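GCN5-related N-acetyltransferase (Kribbella flavida, PDB 4IUS) probably transfers an acyl group from acetyl-coenzyme A to an amine, as acyltransferases of the GNAT family do. Local coordinates at residues Trp76-Glu84 against Ala245-His256; Gly203-Thr211 against Arg234-Glu242. The protein carries 1 engineered substitution. All blocks are in the same frame, centred on the assembly; numbering follows the deposited sequence. Where two conformers were deposited one is given.

Contact 1: residues Trp76-Glu84 against Ala245-His256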
ATOM      1  N   TRP A  76       2.729 -16.123  10.686  1.00  9.13           N
ATOM      2  CA  TRP A  76       1.874 -16.636   9.626  1.00  8.34           C
ATOM      3  C   TRP A  76       2.168 -15.961   8.301  1.00  7.74           C
ATOM      4  O   TRP A  76       2.326 -14.743   8.241  1.00  8.36           O
ATOM      5  CB  TRP A  76       0.435 -16.426  10.049  1.00  9.25           C
ATOM      6  CG  TRP A  76      -0.599 -16.767   9.030  1.00  8.25           C
ATOM      7  CD1 TRP A  76      -1.110 -17.999   8.744  1.00  9.50           C
ATOM      8  CD2 TRP A  76      -1.286 -15.844   8.159  1.00  9.13           C
ATOM      9  NE1 TRP A  76      -2.061 -17.908   7.762  1.00  9.03           N
ATOM     10  CE2 TRP A  76      -2.200 -16.624   7.381  1.00  8.43           C
ATOM     11  CE3 TRP A  76      -1.236 -14.474   7.955  1.00  9.15           C
ATOM     12  CZ2 TRP A  76      -3.033 -16.061   6.426  1.00  9.28           C
ATOM     13  CZ3 TRP A  76      -2.110 -13.902   7.043  1.00 10.98           C
ATOM     14  CH2 TRP A  76      -2.997 -14.687   6.288  1.00  9.12           C
ATOM     15  N   LEU A  77       2.186 -16.743   7.242  1.00  7.06           N
ATOM     16  CA  LEU A  77       2.534 -16.231   5.909  1.00  7.00           C
ATOM     17  C   LEU A  77       1.319 -15.748   5.097  1.00  7.60           C
ATOM     18  O   LEU A  77       0.312 -16.422   4.970  1.00  8.33           O
ATOM     19  CB  LEU A  77       3.216 -17.334   5.124  1.00  8.13           C
ATOM     20  CG  LEU A  77       3.678 -16.965   3.714  1.00  7.83           C
ATOM     21  CD1 LEU A  77       4.770 -15.925   3.775  1.00  9.28           C
ATOM     22  CD2 LEU A  77       4.172 -18.216   3.013  1.00 10.61           C
ATOM     23  N   SER A  78       1.445 -14.549   4.559  1.00  7.31           N
ATOM     24  CA  SER A  78       0.599 -14.000   3.498  1.00  8.06           C
ATOM     25  C   SER A  78       1.506 -13.557   2.401  1.00  7.38           C
ATOM     26  O   SER A  78       2.703 -13.394   2.584  1.00  8.34           O
ATOM     27  CB  SER A  78      -0.276 -12.836   3.975  1.00  9.03           C
ATOM     28  OG  SER A  78       0.475 -11.794   4.487  1.00  9.91           O
ATOM     29  N   ALA A  79       0.928 -13.345   1.220  1.00  7.56           N
ATOM     30  CA  ALA A  79       1.665 -12.925   0.064  1.00  7.80           C
ATOM     31  C   ALA A  79       0.877 -11.853  -0.687  1.00  7.28           C
ATOM     32  O   ALA A  79      -0.378 -11.901  -0.699  1.00  8.61           O
ATOM     33  CB  ALA A  79       1.939 -14.102  -0.875  1.00  9.51           C
ATOM     34  N   GLU A  80       1.578 -10.925  -1.288  1.00  9.02           N
ATOM     35  CA  GLU A  80       0.955  -9.894  -2.120  0.70  9.51           C
ATOM     36  C   GLU A  80       1.678  -9.873  -3.456  1.00  9.39           C
ATOM     37  O   GLU A  80       2.890  -9.712  -3.488  1.00 12.70           O
ATOM     38  CB  GLU A  80       1.019  -8.517  -1.478  0.70 11.58           C
ATOM     39  CG  GLU A  80       0.177  -8.334  -0.223  0.70 13.92           C
ATOM     40  CD  GLU A  80       0.034  -6.839   0.159  0.70 20.58           C
ATOM     41  OE1 GLU A  80       0.609  -5.955  -0.538  0.70 25.41           O
ATOM     42  OE2 GLU A  80      -0.677  -6.566   1.138  0.70 28.72           O
ATOM     43  N   LEU A  81       0.926 -10.034  -4.529  1.00  8.84           N
ATOM     44  CA  LEU A  81       1.424 -10.029  -5.884  1.00  9.06           C
ATOM     45  C   LEU A  81       0.709  -8.966  -6.698  1.00  9.36           C
ATOM     46  O   LEU A  81      -0.351  -8.468  -6.331  1.00 10.13           O
ATOM     47  CB  LEU A  81       1.256 -11.388  -6.554  1.00 10.33           C
ATOM     48  CG  LEU A  81       1.887 -12.586  -5.838  1.00 11.26           C
ATOM     49  CD1 LEU A  81       1.517 -13.879  -6.554  1.00 14.28           C
ATOM     50  CD2 LEU A  81       3.381 -12.401  -5.740  1.00 14.17           C
ATOM     51  N   VAL A  82       1.273  -8.651  -7.844  1.00  9.52           N
ATOM     52  CA  VAL A  82       0.603  -7.857  -8.871  1.00  9.22           C
ATOM     53  C   VAL A  82       0.468  -8.798 -10.062  1.00  9.18           C
ATOM     54  O   VAL A  82       1.477  -9.243 -10.607  1.00  9.71           O
ATOM     55  CB  VAL A  82       1.384  -6.565  -9.213  1.00  9.22           C
ATOM     56  CG1 VAL A  82       0.599  -5.798 -10.298  1.00 12.52           C
ATOM     57  CG2 VAL A  82       1.603  -5.710  -7.974  1.00 11.11           C
ATOM     58  N   GLU A  83      -0.751  -9.150 -10.433  1.00  9.39           N
ATOM     59  CA  GLU A  83      -0.944 -10.215 -11.417  1.00  9.83           C
ATOM     60  C   GLU A  83      -0.194  -9.955 -12.714  1.00 10.46           C
ATOM     61  O   GLU A  83       0.402 -10.850 -13.279  1.00 12.54           O
ATOM     62  CB  GLU A  83      -2.444 -10.417 -11.677  1.00 11.15           C
ATOM     63  CG  GLU A  83      -2.766 -11.433 -12.756  1.00 13.77           C
ATOM     64  CD  GLU A  83      -2.333 -12.867 -12.424  1.00 13.86           C
ATOM     65  OE1 GLU A  83      -2.299 -13.247 -11.230  1.00 16.15           O
ATOM     66  OE2 GLU A  83      -2.007 -13.611 -13.398  1.00 15.82           O
ATOM     67  N   GLU A  84      -0.268  -8.723 -13.221  1.00  9.79           N
ATOM     68  CA  GLU A  84       0.318  -8.408 -14.509  1.00 10.02           C
ATOM     69  C   GLU A  84       1.833  -8.372 -14.479  1.00 10.52           C
ATOM     70  O   GLU A  84       2.485  -8.478 -15.482  1.00 12.54           O
ATOM     71  CB  GLU A  84      -0.253  -7.101 -15.058  1.00 10.95           C
ATOM     72  CG  GLU A  84      -1.768  -7.095 -15.283  1.00 13.05           C
ATOM     73  CD  GLU A  84      -2.615  -6.714 -14.061  1.00 12.05           C
ATOM     74  OE1 GLU A  84      -2.054  -6.559 -12.948  1.00 11.07           O
ATOM     75  OE2 GLU A  84      -3.882  -6.637 -14.214  1.00 15.20           O
ATOM     76  N   ALA A 245      -3.639  -1.979 -12.731  1.00  7.81           N
ATOM     77  CA  ALA A 245      -3.117  -3.309 -12.411  1.00  8.25           C
ATOM     78  C   ALA A 245      -4.040  -3.981 -11.432  1.00  8.51           C
ATOM     79  O   ALA A 245      -4.976  -3.384 -10.903  1.00  9.06           O
ATOM     80  CB  ALA A 245      -1.667  -3.224 -11.879  1.00 10.63           C
ATOM     81  N   THR A 246      -3.755  -5.241 -11.162  1.00  9.31           N
ATOM     82  CA  THR A 246      -4.584  -6.081 -10.300  1.00 10.58           C
ATOM     83  C   THR A 246      -3.691  -6.635  -9.219  1.00  9.32           C
ATOM     84  O   THR A 246      -2.774  -7.401  -9.510  1.00 10.42           O
ATOM     85  CB  THR A 246      -5.158  -7.299 -11.100  1.00 10.38           C
ATOM     86  OG1 THR A 246      -5.768  -6.853 -12.315  1.00 13.37           O
ATOM     87  CG2 THR A 246      -6.150  -8.087 -10.268  1.00 12.72           C
ATOM     88  N   ALA A 247      -3.922  -6.265  -7.956  1.00  8.60           N
ATOM     89  CA  ALA A 247      -3.227  -6.888  -6.847  1.00  9.00           C
ATOM     90  C   ALA A 247      -3.880  -8.227  -6.547  1.00  9.20           C
ATOM     91  O   ALA A 247      -5.040  -8.470  -6.894  1.00 10.86           O
ATOM     92  CB  ALA A 247      -3.265  -5.962  -5.633  1.00 12.80           C
ATOM     93  N   VAL A 248      -3.126  -9.095  -5.907  1.00  9.10           N
ATOM     94  CA  VAL A 248      -3.645 -10.388  -5.457  1.00  8.60           C
ATOM     95  C   VAL A 248      -3.120 -10.597  -4.034  1.00  8.48           C
ATOM     96  O   VAL A 248      -1.932 -10.495  -3.816  1.00  9.17           O
ATOM     97  CB  VAL A 248      -3.139 -11.550  -6.332  1.00 10.54           C
ATOM     98  CG1 VAL A 248      -3.939 -12.797  -5.938  1.00 10.99           C
ATOM     99  CG2 VAL A 248      -3.358 -11.268  -7.843  1.00 12.78           C
ATOM    100  N   HIS A 249      -4.025 -10.794  -3.086  1.00  7.97           N
ATOM    101  CA  HIS A 249      -3.678 -10.985  -1.675  1.00  8.60           C
ATOM    102  C   HIS A 249      -4.011 -12.412  -1.322  1.00  8.05           C
ATOM    103  O   HIS A 249      -5.143 -12.852  -1.474  1.00  8.78           O
ATOM    104  CB  HIS A 249      -4.468 -10.020  -0.782  1.00 10.95           C
ATOM    105  CG  HIS A 249      -4.109  -8.579  -0.973  1.00 12.05           C
ATOM    106  ND1 HIS A 249      -4.627  -7.599  -0.201  1.00 18.26           N
ATOM    107  CD2 HIS A 249      -3.170  -7.980  -1.787  1.00 13.23           C
ATOM    108  CE1 HIS A 249      -4.101  -6.418  -0.584  1.00 20.94           C
ATOM    109  NE2 HIS A 249      -3.215  -6.642  -1.551  1.00 17.62           N
ATOM    110  N   LEU A 250      -3.005 -13.146  -0.875  1.00  7.38           N
ATOM    111  CA  LEU A 250      -3.083 -14.560  -0.541  1.00  7.90           C
ATOM    112  C   LEU A 250      -2.701 -14.811   0.909  1.00  6.78           C
ATOM    113  O   LEU A 250      -1.807 -14.150   1.439  1.00  8.04           O
ATOM    114  CB  LEU A 250      -2.124 -15.386  -1.417  1.00  8.92           C
ATOM    115  CG  LEU A 250      -2.274 -15.211  -2.932  1.00  8.33           C
ATOM    116  CD1 LEU A 250      -1.276 -14.228  -3.553  1.00 10.42           C
ATOM    117  CD2 LEU A 250      -2.162 -16.590  -3.591  1.00 10.39           C
ATOM    118  N   GLY A 251      -3.339 -15.799   1.513  1.00  8.16           N
ATOM    119  CA  GLY A 251      -2.953 -16.223   2.827  1.00  7.64           C
ATOM    120  C   GLY A 251      -2.756 -17.730   2.951  1.00  8.31           C
ATOM    121  O   GLY A 251      -3.409 -18.506   2.270  1.00  9.30           O
ATOM    122  N   ASP A 252      -1.896 -18.134   3.872  1.00  7.81           N
ATOM    123  CA  ASP A 252      -1.756 -19.529   4.260  1.00  8.52           C
ATOM    124  C   ASP A 252      -2.947 -19.961   5.108  1.00  9.25           C
ATOM    125  O   ASP A 252      -3.736 -19.151   5.611  1.00  9.07           O
ATOM    126  CB  ASP A 252      -0.455 -19.765   5.011  1.00  9.88           C
ATOM    127  CG  ASP A 252       0.620 -20.376   4.170  1.00 10.93           C
ATOM    128  OD1 ASP A 252       0.488 -20.477   2.950  1.00 12.41           O
ATOM    129  OD2 ASP A 252       1.671 -20.713   4.764  1.00 11.87           O
ATOM    130  N   PRO A 253      -3.064 -21.273   5.340  1.00 10.10           N
ATOM    131  CA  PRO A 253      -4.140 -21.759   6.201  1.00 11.35           C
ATOM    132  C   PRO A 253      -4.002 -21.234   7.630  1.00 10.25           C
ATOM    133  O   PRO A 253      -2.897 -20.948   8.101  1.00 11.67           O
ATOM    134  CB  PRO A 253      -3.961 -23.286   6.165  1.00 13.31           C
ATOM    135  CG  PRO A 253      -3.254 -23.541   4.890  1.00 15.05           C
ATOM    136  CD  PRO A 253      -2.325 -22.368   4.704  1.00 12.40           C
ATOM    137  N   GLY A 254      -5.127 -21.168   8.326  1.00 10.12           N
ATOM    138  CA  GLY A 254      -5.154 -20.832   9.723  1.00 11.86           C
ATOM    139  C   GLY A 254      -4.609 -19.454  10.031  1.00 10.16           C
ATOM    140  O   GLY A 254      -4.793 -18.531   9.237  1.00  9.91           O
ATOM    141  N   GLY A 255      -3.993 -19.291  11.192  1.00 10.10           N
ATOM    142  CA  GLY A 255      -3.364 -18.031  11.542  1.00  9.71           C
ATOM    143  C   GLY A 255      -4.293 -16.861  11.308  1.00  8.88           C
ATOM    144  O   GLY A 255      -5.414 -16.876  11.802  1.00  9.31           O
ATOM    145  N   HIS A 256      -3.822 -15.833  10.626  1.00  8.80           N
ATOM    146  CA  HIS A 256      -4.565 -14.611  10.354  1.00  8.65           C
ATOM    147  C   HIS A 256      -5.346 -14.617   9.055  1.00  9.99           C
ATOM    148  O   HIS A 256      -5.752 -13.547   8.564  1.00 10.75           O
ATOM    149  CB  HIS A 256      -3.598 -13.426  10.400  1.00  9.06           C
ATOM    150  CG  HIS A 256      -3.178 -13.041  11.803  1.00  9.93           C
ATOM    151  ND1 HIS A 256      -3.969 -12.292  12.601  1.00 11.71           N
ATOM    152  CD2 HIS A 256      -2.018 -13.291  12.521  1.00 10.31           C
ATOM    153  CE1 HIS A 256      -3.340 -12.076  13.765  1.00 11.55           C
ATOM    154  NE2 HIS A 256      -2.159 -12.673  13.729  1.00 10.98           N
TER
HETATM  155  O   HOH W   1       2.086 -19.690   7.407  1.00 13.66           O
HETATM  156  O   HOH W   2      -1.567  -4.541  -2.715  1.00 36.06           O

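Contact 2: residues Gly203-Thr211 against Arg234-Glu242. With MLI (malonate ion), chain B.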
ATOM      1  N   GLY A 203     -12.372  12.832   2.267  1.00 11.18           N
ATOM      2  CA  GLY A 203     -11.396  11.771   1.991  1.00 10.65           C
ATOM      3  C   GLY A 203     -10.746  11.906   0.645  1.00 10.95           C
ATOM      4  O   GLY A 203      -9.567  11.674   0.480  1.00 10.83           O
ATOM      5  N   ALA A 204     -11.544  12.304  -0.327  1.00 12.00           N
ATOM      6  CA  ALA A 204     -11.035  12.574  -1.669  1.00 12.07           C
ATOM      7  C   ALA A 204     -10.079  13.780  -1.660  1.00 10.62           C
ATOM      8  O   ALA A 204      -9.016  13.762  -2.308  1.00 10.93           O
ATOM      9  CB  ALA A 204     -12.195  12.782  -2.661  1.00 16.19           C
ATOM     10  N   LEU A 205     -10.423  14.830  -0.908  1.00 10.02           N
ATOM     11  CA  LEU A 205      -9.498  15.982  -0.779  1.00 10.50           C
ATOM     12  C   LEU A 205      -8.181  15.555  -0.185  1.00  8.78           C
ATOM     13  O   LEU A 205      -7.105  15.963  -0.626  1.00  8.79           O
ATOM     14  CB  LEU A 205     -10.092  17.129   0.049  1.00 11.89           C
ATOM     15  CG  LEU A 205     -11.309  17.834  -0.518  1.00 12.92           C
ATOM     16  CD1 LEU A 205     -11.651  18.962   0.450  1.00 15.43           C
ATOM     17  CD2 LEU A 205     -11.111  18.353  -1.930  1.00 16.25           C
ATOM     18  N   ALA A 206      -8.254  14.725   0.856  1.00  8.22           N
ATOM     19  CA  ALA A 206      -7.052  14.259   1.529  1.00  8.34           C
ATOM     20  C   ALA A 206      -6.165  13.469   0.568  1.00  7.24           C
ATOM     21  O   ALA A 206      -4.953  13.648   0.479  1.00  7.70           O
ATOM     22  CB  ALA A 206      -7.405  13.444   2.769  1.00  9.26           C
ATOM     23  N   THR A 207      -6.816  12.561  -0.156  1.00  8.57           N
ATOM     24  CA  THR A 207      -6.111  11.726  -1.144  1.00  8.50           C
ATOM     25  C   THR A 207      -5.435  12.596  -2.186  1.00  7.86           C
ATOM     26  O   THR A 207      -4.258  12.414  -2.501  1.00  9.07           O
ATOM     27  CB  THR A 207      -7.076  10.755  -1.833  1.00  9.68           C
ATOM     28  OG1 THR A 207      -7.708   9.926  -0.849  1.00 11.12           O
ATOM     29  CG2 THR A 207      -6.356   9.863  -2.821  1.00 11.09           C
ATOM     30  N   ALA A 208      -6.156  13.577  -2.712  1.00  8.90           N
ATOM     31  CA  ALA A 208      -5.644  14.455  -3.758  1.00 10.01           C
ATOM     32  C   ALA A 208      -4.469  15.276  -3.258  1.00  9.12           C
ATOM     33  O   ALA A 208      -3.450  15.409  -3.915  1.00  9.57           O
ATOM     34  CB  ALA A 208      -6.772  15.331  -4.307  1.00 11.37           C
ATOM     35  N   TYR A 209      -4.609  15.834  -2.052  1.00  8.67           N
ATOM     36  CA  TYR A 209      -3.573  16.697  -1.501  1.00  9.07           C
ATOM     37  C   TYR A 209      -2.337  15.916  -1.107  1.00  8.43           C
ATOM     38  O   TYR A 209      -1.228  16.361  -1.350  1.00  8.87           O
ATOM     39  CB  TYR A 209      -4.138  17.515  -0.301  1.00  9.41           C
ATOM     40  CG  TYR A 209      -3.202  18.583   0.185  1.00  9.85           C
ATOM     41  CD1 TYR A 209      -2.936  19.713  -0.586  1.00 10.40           C
ATOM     42  CD2 TYR A 209      -2.605  18.483   1.438  1.00 11.27           C
ATOM     43  CE1 TYR A 209      -2.056  20.654  -0.123  1.00 12.22           C
ATOM     44  CE2 TYR A 209      -1.726  19.447   1.885  1.00 12.49           C
ATOM     45  CZ  TYR A 209      -1.452  20.532   1.077  1.00 12.95           C
ATOM     46  OH  TYR A 209      -0.576  21.526   1.536  1.00 17.47           O
ATOM     47  N   ALA A 210      -2.513  14.704  -0.574  1.00  8.76           N
ATOM     48  CA  ALA A 210      -1.377  13.831  -0.273  1.00  8.50           C
ATOM     49  C   ALA A 210      -0.621  13.453  -1.575  1.00  8.21           C
ATOM     50  O   ALA A 210       0.609  13.499  -1.636  1.00  8.99           O
ATOM     51  CB  ALA A 210      -1.785  12.561   0.450  1.00  8.78           C
ATOM     52  N   THR A 211      -1.391  13.117  -2.619  1.00  9.14           N
ATOM     53  CA  THR A 211      -0.786  12.780  -3.902  1.00  9.02           C
ATOM     54  C   THR A 211       0.016  13.987  -4.417  1.00  9.50           C
ATOM     55  O   THR A 211       1.151  13.859  -4.885  1.00  9.82           O
ATOM     56  CB  THR A 211      -1.833  12.345  -4.938  1.00  9.42           C
ATOM     57  OG1 THR A 211      -2.606  11.283  -4.406  1.00  9.95           O
ATOM     58  CG2 THR A 211      -1.151  11.849  -6.207  1.00 10.56           C
ATOM     59  N   ARG A 234     -15.852   6.267  -2.537  1.00 32.37           N
ATOM     60  CA  ARG A 234     -15.531   7.484  -3.281  1.00 29.23           C
ATOM     61  C   ARG A 234     -14.913   7.074  -4.608  1.00 21.36           C
ATOM     62  O   ARG A 234     -14.372   5.969  -4.743  1.00 29.40           O
ATOM     63  CB  ARG A 234     -14.593   8.423  -2.505  1.00 32.48           C
ATOM     64  CG  ARG A 234     -13.230   7.831  -2.220  1.00 27.90           C
ATOM     65  CD  ARG A 234     -12.314   8.744  -1.423  1.00 25.90           C
ATOM     66  NE  ARG A 234     -12.755   8.841  -0.030  1.00 23.17           N
ATOM     67  CZ  ARG A 234     -12.331   8.041   0.967  1.00 20.31           C
ATOM     68  NH1 ARG A 234     -11.415   7.110   0.746  1.00 27.27           N
ATOM     69  NH2 ARG A 234     -12.812   8.154   2.201  1.00 28.01           N
ATOM     70  N   ILE A 235     -15.069   7.966  -5.582  1.00 22.66           N
ATOM     71  CA  ILE A 235     -14.729   7.731  -6.964  1.00 20.20           C
ATOM     72  C   ILE A 235     -13.359   8.418  -7.194  1.00 15.58           C
ATOM     73  O   ILE A 235     -13.273   9.659  -7.368  1.00 16.96           O
ATOM     74  CB  ILE A 235     -15.801   8.304  -7.909  1.00 22.41           C
ATOM     75  CG1 ILE A 235     -17.146   7.596  -7.672  1.00 26.49           C
ATOM     76  CG2 ILE A 235     -15.369   8.133  -9.369  1.00 21.76           C
ATOM     77  CD1 ILE A 235     -18.352   8.268  -8.326  1.00 27.94           C
ATOM     78  N   TYR A 236     -12.273   7.649  -7.148  1.00 13.36           N
ATOM     79  CA  TYR A 236     -10.931   8.209  -7.293  1.00 13.11           C
ATOM     80  C   TYR A 236     -10.710   8.786  -8.703  1.00 12.38           C
ATOM     81  O   TYR A 236      -9.794   9.576  -8.935  1.00 12.16           O
ATOM     82  CB  TYR A 236      -9.849   7.153  -6.939  1.00 12.98           C
ATOM     83  CG  TYR A 236      -9.878   6.807  -5.451  1.00 12.78           C
ATOM     84  CD1 TYR A 236      -9.319   7.620  -4.499  1.00 12.52           C
ATOM     85  CD2 TYR A 236     -10.549   5.683  -5.027  1.00 15.21           C
ATOM     86  CE1 TYR A 236      -9.363   7.289  -3.164  1.00 13.63           C
ATOM     87  CE2 TYR A 236     -10.636   5.370  -3.680  1.00 14.75           C
ATOM     88  CZ  TYR A 236     -10.054   6.184  -2.759  1.00 14.27           C
ATOM     89  OH  TYR A 236     -10.093   5.899  -1.415  1.00 17.50           O
ATOM     90  N   ARG A 237     -11.539   8.353  -9.669  1.00 13.52           N
ATOM     91  CA  ARG A 237     -11.434   8.861 -11.042  0.70 14.13           C
ATOM     92  C   ARG A 237     -11.543  10.378 -11.127  1.00 13.70           C
ATOM     93  O   ARG A 237     -10.908  10.994 -11.980  1.00 13.94           O
ATOM     94  CB  ARG A 237     -12.508   8.253 -11.945  0.70 15.33           C
ATOM     95  CG  ARG A 237     -12.387   8.682 -13.409  0.70 21.27           C
ATOM     96  CD  ARG A 237     -12.944   7.713 -14.435  0.70 27.46           C
ATOM     97  NE  ARG A 237     -12.239   7.835 -15.719  0.70 34.35           N
ATOM     98  CZ  ARG A 237     -12.526   8.715 -16.683  0.70 34.38           C
ATOM     99  NH1 ARG A 237     -13.521   9.582 -16.537  0.70 40.95           N
ATOM    100  NH2 ARG A 237     -11.807   8.723 -17.818  0.70 43.18           N
ATOM    101  N   ARG A 238     -12.286  10.975 -10.215  1.00 15.97           N
ATOM    102  CA  ARG A 238     -12.437  12.442 -10.232  1.00 16.94           C
ATOM    103  C   ARG A 238     -11.106  13.152  -9.985  1.00 15.52           C
ATOM    104  O   ARG A 238     -10.952  14.344 -10.317  1.00 19.28           O
ATOM    105  CB  ARG A 238     -13.435  12.893  -9.151  1.00 19.62           C
ATOM    106  CG  ARG A 238     -14.835  12.350  -9.312  1.00 22.72           C
ATOM    107  CD  ARG A 238     -15.800  13.217  -8.527  1.00 31.11           C
ATOM    108  NE  ARG A 238     -17.194  12.829  -8.692  1.00 36.84           N
ATOM    109  CZ  ARG A 238     -17.901  12.079  -7.846  1.00 32.80           C
ATOM    110  NH1 ARG A 238     -17.366  11.596  -6.720  1.00 43.54           N
ATOM    111  NH2 ARG A 238     -19.172  11.807  -8.129  1.00 43.89           N
ATOM    112  N   LEU A 239     -10.156  12.442  -9.352  1.00 13.20           N
ATOM    113  CA  LEU A 239      -8.846  12.963  -9.072  1.00 12.44           C
ATOM    114  C   LEU A 239      -7.805  12.680 -10.157  1.00 10.45           C
ATOM    115  O   LEU A 239      -6.655  13.120 -10.068  1.00 12.51           O
ATOM    116  CB  LEU A 239      -8.328  12.351  -7.762  1.00 10.51           C
ATOM    117  CG  LEU A 239      -9.295  12.412  -6.558  1.00 13.04           C
ATOM    118  CD1 LEU A 239      -8.583  11.859  -5.328  1.00 14.53           C
ATOM    119  CD2 LEU A 239      -9.812  13.800  -6.314  1.00 13.90           C
ATOM    120  N   GLY A 240      -8.204  11.895 -11.177  1.00 11.65           N
ATOM    121  CA  GLY A 240      -7.327  11.483 -12.246  1.00 12.31           C
ATOM    122  C   GLY A 240      -6.806  10.059 -12.119  1.00 11.57           C
ATOM    123  O   GLY A 240      -6.132   9.600 -13.027  1.00 12.02           O
ATOM    124  N   TYR A 241      -7.073   9.376 -11.016  1.00 10.99           N
ATOM    125  CA  TYR A 241      -6.626   7.992 -10.875  1.00 10.03           C
ATOM    126  C   TYR A 241      -7.407   7.094 -11.822  1.00 10.60           C
ATOM    127  O   TYR A 241      -8.626   7.252 -11.995  1.00 13.07           O
ATOM    128  CB  TYR A 241      -6.873   7.523  -9.437  1.00  9.83           C
ATOM    129  CG  TYR A 241      -5.803   7.905  -8.419  1.00  9.50           C
ATOM    130  CD1 TYR A 241      -4.753   7.081  -8.176  1.00  9.63           C
ATOM    131  CD2 TYR A 241      -5.902   9.067  -7.681  1.00  9.95           C
ATOM    132  CE1 TYR A 241      -3.765   7.430  -7.292  1.00  9.07           C
ATOM    133  CE2 TYR A 241      -4.929   9.410  -6.752  1.00 10.71           C
ATOM    134  CZ  TYR A 241      -3.867   8.597  -6.553  1.00  9.00           C
ATOM    135  OH  TYR A 241      -2.858   8.858  -5.646  1.00  9.51           O
ATOM    136  N   GLU A 242      -6.708   6.110 -12.356  0.60  9.00           N
ATOM    137  CA  GLU A 242      -7.307   5.131 -13.252  0.60  9.74           C
ATOM    138  C   GLU A 242      -6.803   3.747 -12.882  0.60  8.38           C
ATOM    139  O   GLU A 242      -5.662   3.594 -12.471  0.60  9.02           O
ATOM    140  CB  GLU A 242      -6.912   5.397 -14.698  0.60 11.36           C
ATOM    141  CG  GLU A 242      -7.361   6.724 -15.256  0.60 14.92           C
ATOM    142  CD  GLU A 242      -6.848   6.856 -16.665  0.60 17.32           C
ATOM    143  OE1 GLU A 242      -7.339   6.082 -17.495  0.60 17.51           O
ATOM    144  OE2 GLU A 242      -5.922   7.679 -16.932  0.60 24.10           O
TER
HETATM  145  C1  MLI B 501     -15.481   9.674   1.223  0.60 16.42           C
HETATM  146  C2  MLI B 501     -15.039  10.185   2.524  0.60 16.76           C
HETATM  147  C3  MLI B 501     -15.382  11.073   0.766  0.60 12.21           C
HETATM  148  O6  MLI B 501     -14.872   9.365   3.452  0.60 30.76           O
HETATM  149  O7  MLI B 501     -14.837  11.454   2.472  0.60 16.28           O
HETATM  150  O8  MLI B 501     -16.470  11.664   0.943  0.60 20.87           O
HETATM  151  O9  MLI B 501     -14.407  11.451   0.037  0.60 21.03           O

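Contact 1: residues Trp76-Glu84 against Ala245-His256
Trp76, Leu250 and Asp252 bury the most surface where strand 78-82, which also bonds to Ala45 on its other side, pairs antiparallel with strand 245-251 in the mixed β-sheet; the segment axes stand 163° apart. Four backbone hydrogen bonds tie Ala79 to Leu250 and Leu81 to Val248, both hydrogen-bonded pairs, and the next rung on one side is Asp252 N to Leu77 O. Leu250 reaches across the strand on the face it shares with Ala79, Leu81 and Val248: its CD1 lies 4.1 Å from Leu81 CD1. On the reverse face, in the Glu80 conformer given, Glu80 and His249 run side by side, carboxylate and imidazole stacked, while His249 ND1 bonds Arg261 O.

Beyond the strands, a chi1 of 174° swings the Trp76 side chain away from its own N and beside the carbonyl carbon, which carries the indole to the 252-256 loop. Trp76 NE1 divides its hydrogen between two carbonyls at the ring edge, weakly to each: Asp252 O at 3.0 Å and Pro253 O at 3.2 Å. Over one face lie Gly255 CA and His256 CB, each in CH-pi contact; His256 CB is 4.0 Å from the centroid of the six-membered ring. A CB on Gly251 or Gly255 would collide with the indole. Replacing the indole by an alanine here is likely to leave the Asp252 and Pro253 carbonyls without this donor and open a gap against Gly255 and His256.

Asp252 fastens the same end to helix 59-71 by a salt bridge from OD1 to Arg67, and a water links its OD2 to Leu77 N. At the far end, the Glu84 carboxylate bridges Thr246 on its syn sides, OE1 accepting from Thr246 N at 2.8 Å and OE2 from Thr246 OG1 at 2.7 Å.

Contact 2: residues Gly203-Thr211 against Arg234-Glu242
The N-terminal end of helix 202-216, which follows the loop that binds the coenzyme A pyrophosphate in GNAT relatives, meets segment 234-242 here, Gly203 and Ala204 facing Arg234. A malonate ion, probably from the crystallisation liquor, sits at this helix end: Gly203 N donates to its O7 at 2.8 Å and Ala204 N to its O9 at 3.0 Å, with Gly201 N adding a further bond. Arg234 completes the grip, Arg234 NE bonding malonate O9 at 3.1 Å and NH2 reaching O6 through a weaker bond. Its CG stands between the backbone N and carbonyl carbon (chi1 63°) and the chain bends at chi3, laying one guanidinium face over Gly203; a CB there would clash with NH2. Within its own segment, Arg234 NH1 bonds Tyr236 OH, which lies nearly in the guanidinium plane, at 2.8 Å, and forms a salt bridge with Asp230; the two partners probably fix the rotation of the group.

Further along the helix, Leu239 from the 3-10 turn 236-239 fits against Ala204, Thr207 and Ala208: its CD1 is 3.9 Å from Thr207 CG2 and its CD2 4.0 Å from Ala208 CB. Thr207 OG1 donates to Gly203 O and only approaches the edge of the Tyr236 ring. Last comes Tyr241 OH, which donates to Thr211 OG1 at 2.7 Å, near the ring plane, while that hydroxyl donates in turn to Thr207 O.

The chain of two hydroxyls, ending on Thr207 O, is thus satisfied inside a buried interface, whereas the amide donors and guanidinium converge on an anion, consistent with a site made for phosphate oxygens.

How the contacts relate
Both contacts are mostly buried, yet they lie on opposite sides of the chain's centre, about 26 Å apart between centres. Strand 242-251 ties them together: the 234-242 segment of contact 2 runs into it, and contact 1 uses its later part, so one sheet carries both. Their chemistry differs with place. Contact 1 pairs strand with strand, burying 875 Å², with regular backbone bonds along the strands and a tryptophan at one end. Contact 2 buries 368 Å² where a helix leans on a loop with no backbone bond across, with small helix residues packed against Leu239 and the tyrosines, one hydroxyl pair, and charged and amide donors around an anion.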